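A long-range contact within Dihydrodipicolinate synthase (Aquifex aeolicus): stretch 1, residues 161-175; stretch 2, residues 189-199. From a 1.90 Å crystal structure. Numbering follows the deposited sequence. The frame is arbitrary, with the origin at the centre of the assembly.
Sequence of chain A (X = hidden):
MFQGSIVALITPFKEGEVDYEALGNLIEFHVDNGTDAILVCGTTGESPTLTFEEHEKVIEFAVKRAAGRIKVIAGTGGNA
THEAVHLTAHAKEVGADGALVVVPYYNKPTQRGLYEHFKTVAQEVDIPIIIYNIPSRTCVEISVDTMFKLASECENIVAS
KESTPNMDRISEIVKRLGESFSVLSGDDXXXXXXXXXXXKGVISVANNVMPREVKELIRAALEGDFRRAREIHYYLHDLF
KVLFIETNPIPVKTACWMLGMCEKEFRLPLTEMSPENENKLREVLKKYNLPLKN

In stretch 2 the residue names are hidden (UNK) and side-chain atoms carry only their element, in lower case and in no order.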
# COMPACT_ATOMS: atom_id res chain seq x y z
N LYS A 161 -7.22 6.62 -20.66
CA LYS A 161 -7.55 7.60 -19.63
C LYS A 161 -6.83 7.06 -18.41
O LYS A 161 -7.18 5.99 -17.89
CB LYS A 161 -9.05 7.64 -19.37
CG LYS A 161 -9.43 8.57 -18.22
CD LYS A 161 -10.92 8.44 -17.86
CE LYS A 161 -11.28 9.34 -16.68
NZ LYS A 161 -12.65 9.07 -16.15
N GLU A 162 -5.83 7.79 -17.95
CA GLU A 162 -5.04 7.34 -16.81
C GLU A 162 -5.34 8.05 -15.49
O GLU A 162 -4.98 9.21 -15.29
CB GLU A 162 -3.55 7.49 -17.13
CG GLU A 162 -3.03 6.56 -18.21
CD GLU A 162 -3.04 5.10 -17.78
OE1 GLU A 162 -2.87 4.83 -16.57
OE2 GLU A 162 -3.19 4.22 -18.66
N SER A 163 -6.03 7.34 -14.60
CA SER A 163 -6.34 7.86 -13.27
C SER A 163 -5.33 7.14 -12.38
O SER A 163 -5.67 6.15 -11.73
CB SER A 163 -7.76 7.49 -12.85
OG SER A 163 -8.72 8.12 -13.68
N THR A 164 -4.10 7.63 -12.40
CA THR A 164 -2.99 7.07 -11.64
C THR A 164 -2.09 8.20 -11.15
O THR A 164 -1.87 9.17 -11.86
CB THR A 164 -2.12 6.13 -12.51
OG1 THR A 164 -0.91 5.81 -11.82
CG2 THR A 164 -1.76 6.81 -13.83
N PRO A 165 -1.56 8.09 -9.93
CA PRO A 165 -0.68 9.14 -9.40
C PRO A 165 0.78 8.89 -9.80
O PRO A 165 1.67 9.65 -9.43
CB PRO A 165 -0.88 9.02 -7.90
CG PRO A 165 -0.99 7.54 -7.72
CD PRO A 165 -1.93 7.14 -8.86
N ASN A 166 1.02 7.83 -10.57
CA ASN A 166 2.37 7.47 -10.98
C ASN A 166 2.80 8.13 -12.30
O ASN A 166 2.51 7.62 -13.38
CB ASN A 166 2.46 5.94 -11.11
CG ASN A 166 3.87 5.47 -11.43
OD1 ASN A 166 4.78 6.27 -11.58
ND2 ASN A 166 4.04 4.16 -11.55
N MET A 167 3.50 9.26 -12.21
CA MET A 167 3.95 9.96 -13.41
C MET A 167 4.89 9.09 -14.23
O MET A 167 4.96 9.21 -15.45
CB MET A 167 4.66 11.27 -13.05
CG MET A 167 3.76 12.29 -12.35
SD MET A 167 2.32 12.78 -13.34
CE MET A 167 1.07 11.65 -12.68
N ASP A 168 5.61 8.21 -13.55
CA ASP A 168 6.54 7.31 -14.23
C ASP A 168 5.81 6.41 -15.22
O ASP A 168 6.36 6.04 -16.26
CB ASP A 168 7.27 6.45 -13.22
CG ASP A 168 8.76 6.58 -13.32
OD1 ASP A 168 9.32 6.26 -14.39
OD2 ASP A 168 9.36 7.02 -12.32
N ARG A 169 4.58 6.04 -14.88
CA ARG A 169 3.79 5.19 -15.77
C ARG A 169 3.45 6.01 -17.01
O ARG A 169 3.48 5.50 -18.13
CB ARG A 169 2.52 4.72 -15.07
CG ARG A 169 1.56 3.94 -15.96
CD ARG A 169 0.31 3.56 -15.20
NE ARG A 169 -0.76 3.11 -16.10
CZ ARG A 169 -0.86 1.88 -16.60
NH1 ARG A 169 0.05 0.95 -16.29
NH2 ARG A 169 -1.87 1.58 -17.41
N ILE A 170 3.12 7.29 -16.82
CA ILE A 170 2.80 8.15 -17.94
C ILE A 170 4.03 8.25 -18.86
O ILE A 170 3.91 8.14 -20.08
CB ILE A 170 2.39 9.57 -17.46
CG1 ILE A 170 1.20 9.48 -16.49
CG2 ILE A 170 2.04 10.45 -18.65
CD1 ILE A 170 -0.01 8.72 -17.04
N SER A 171 5.20 8.44 -18.27
CA SER A 171 6.43 8.53 -19.06
C SER A 171 6.61 7.27 -19.88
O SER A 171 6.92 7.33 -21.08
CB SER A 171 7.66 8.69 -18.15
OG SER A 171 7.74 10.01 -17.63
N GLU A 172 6.40 6.12 -19.24
CA GLU A 172 6.55 4.84 -19.90
C GLU A 172 5.60 4.69 -21.08
O GLU A 172 6.00 4.25 -22.16
CB GLU A 172 6.33 3.71 -18.90
CG GLU A 172 6.99 2.40 -19.30
CD GLU A 172 8.51 2.46 -19.27
OE1 GLU A 172 9.08 2.76 -18.19
OE2 GLU A 172 9.14 2.19 -20.31
N ILE A 173 4.33 5.05 -20.88
CA ILE A 173 3.34 4.96 -21.96
C ILE A 173 3.70 5.89 -23.12
O ILE A 173 3.74 5.47 -24.27
CB ILE A 173 1.93 5.31 -21.45
CG1 ILE A 173 1.51 4.33 -20.35
CG2 ILE A 173 0.94 5.26 -22.60
CD1 ILE A 173 0.26 4.74 -19.60
N VAL A 174 3.96 7.15 -22.81
CA VAL A 174 4.31 8.12 -23.85
C VAL A 174 5.53 7.65 -24.65
O VAL A 174 5.54 7.70 -25.88
CB VAL A 174 4.61 9.51 -23.24
CG1 VAL A 174 5.20 10.44 -24.30
CG2 VAL A 174 3.32 10.10 -22.67
N LYS A 175 6.56 7.19 -23.94
CA LYS A 175 7.78 6.73 -24.58
C LYS A 175 7.62 5.46 -25.41
O LYS A 175 8.07 5.40 -26.55
CB LYS A 175 8.88 6.52 -23.53
CG LYS A 175 10.20 6.04 -24.11
CD LYS A 175 11.26 5.88 -23.03
CE LYS A 175 12.57 5.38 -23.61
NZ LYS A 175 13.11 6.30 -24.65
N UNK A 189 -6.27 17.19 -10.72
CA UNK A 189 -5.07 17.70 -10.06
C UNK A 189 -3.78 17.29 -10.74
O UNK A 189 -2.74 17.89 -10.49
c UNK A 189 -5.04 17.22 -8.61
o UNK A 189 -6.02 17.90 -7.84
N UNK A 190 -3.84 16.29 -11.61
CA UNK A 190 -2.63 15.80 -12.28
C UNK A 190 -2.53 16.16 -13.76
O UNK A 190 -1.56 15.80 -14.43
c UNK A 190 -1.42 14.37 -9.91
c UNK A 190 -2.61 13.80 -10.68
c UNK A 190 -2.61 12.27 -10.62
c UNK A 190 -2.54 14.28 -12.13
N UNK A 191 -3.52 16.88 -14.27
CA UNK A 191 -3.52 17.27 -15.67
C UNK A 191 -2.26 18.04 -16.07
O UNK A 191 -1.62 17.72 -17.07
c UNK A 191 -4.74 18.54 -17.47
c UNK A 191 -4.76 18.11 -16.00
o UNK A 191 -5.93 17.32 -15.76
N UNK A 192 -1.89 19.05 -15.28
CA UNK A 192 -0.72 19.85 -15.60
C UNK A 192 0.56 19.01 -15.69
O UNK A 192 1.22 19.00 -16.73
c UNK A 192 0.20 23.33 -14.12
c UNK A 192 1.90 21.50 -14.49
c UNK A 192 0.52 22.04 -14.88
c UNK A 192 -0.55 20.98 -14.57
N UNK A 193 0.92 18.29 -14.62
CA UNK A 193 2.15 17.48 -14.72
C UNK A 193 2.09 16.41 -15.82
O UNK A 193 3.09 16.13 -16.47
c UNK A 193 0.89 16.89 -12.76
c UNK A 193 0.34 18.20 -13.26
c UNK A 193 2.31 16.90 -13.31
N UNK A 194 0.92 15.82 -16.03
CA UNK A 194 0.81 14.80 -17.07
C UNK A 194 0.98 15.41 -18.46
O UNK A 194 1.60 14.81 -19.34
s UNK A 194 -1.93 11.86 -16.22
c UNK A 194 -2.04 11.05 -14.57
c UNK A 194 -0.54 14.08 -16.99
c UNK A 194 -0.61 13.03 -15.90
N UNK A 195 0.42 16.59 -18.67
CA UNK A 195 0.55 17.22 -19.98
C UNK A 195 1.98 17.73 -20.20
O UNK A 195 2.46 17.77 -21.34
c UNK A 195 -2.88 19.30 -22.42
c UNK A 195 -1.89 17.77 -20.33
s UNK A 195 -3.17 19.00 -20.65
c UNK A 195 -0.48 18.34 -20.15
N UNK A 196 2.66 18.09 -19.12
CA UNK A 196 4.04 18.54 -19.25
C UNK A 196 4.87 17.37 -19.77
O UNK A 196 5.90 17.56 -20.43
c UNK A 196 4.57 19.01 -17.89
N UNK A 197 4.41 16.15 -19.50
CA UNK A 197 5.08 14.93 -19.94
C UNK A 197 4.61 14.42 -21.30
O UNK A 197 5.16 13.46 -21.83
c UNK A 197 7.22 13.50 -18.04
c UNK A 197 4.90 13.82 -18.90
c UNK A 197 5.79 13.88 -17.66
c UNK A 197 5.26 12.93 -16.59
N UNK A 198 3.58 15.04 -21.86
CA UNK A 198 3.10 14.60 -23.16
C UNK A 198 1.64 14.18 -23.28
O UNK A 198 1.20 13.80 -24.37
N UNK A 199 0.89 14.23 -22.18
CA UNK A 199 -0.53 13.87 -22.22
C UNK A 199 -1.20 14.88 -23.14
O UNK A 199 -0.74 16.02 -23.24
c UNK A 199 -1.14 13.93 -20.83

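Position 189 carries one carbon and then one oxygen, a hydroxymethyl group out of reach of stretch 1; it is serine, S189. Position 190 has four carbons forked at the second, and one tip lies 3.4 Å from T164 O and 3.9 Å from P165 CA. This fork is leucine, L190. Its CB points toward stretch 1, and the tip, CD1, also meets M167 CE at 4.3 Å, so a compact apolar group fills the space beside the loop.

At 191 one carbon bears an oxygen and a carbon, the branched pattern of threonine; T191 does not touch stretch 1, and its hydroxyl is hydrogen-bonded elsewhere in the structure. Position 192, again four carbons forked at the second, is leucine, L192, buried but out of reach of stretch 1. At 193 three carbons close a ring onto the backbone nitrogen, which identifies proline. P193 lies in the first turn of the helix, where a nitrogen without a hydrogen costs little, and its CB packs 4.1 Å from M167 SD.

Position 194 has an unbranched chain of two carbons, a sulfur and a final carbon, and that last carbon approaches T164 O to 3.3 Å and E162 O to 3.5 Å. This is methionine. M194 starts sideways, but its long chain, t at chi2 and chi3, brings CE within 3.7 Å of M167 CE and SD within 3.8 Å of I170 CD1. Position 195 has the same unbranched, sulfur-containing chain and is also methionine; M195 points away from stretch 1 and is buried. A single carbon at 196 makes alanine, A196, which makes no contact here.

Position 197 shows four carbons forked at the second, hence leucine. L197 points toward helix 167-175: CD1 lies 4.0 Å from M167 CB and CD2 3.6 Å from S171 OG, so the fork reaches two successive turns. Position 198 has no side-chain atoms and is glycine. G198 has phi 123° in a Schellman motif; a CB would jam against the preceding carbonyl oxygen and come within 3.3 Å of V174 CG1. The single carbon at 199 gives alanine, A199, whose backbone N bonds to M194 O.

No hydrogen bond crosses the contact. The helix axes are inclined at 33° and come within 10.1 Å; the two stretches, loops included, bury 487 Å² (both sides summed), mostly through apolar side chains. M167 lies among L190, P193, M194 and L197, while I170 packs against M194 and L197.

Stretch 2 (189-199) SLTLPMMALGA
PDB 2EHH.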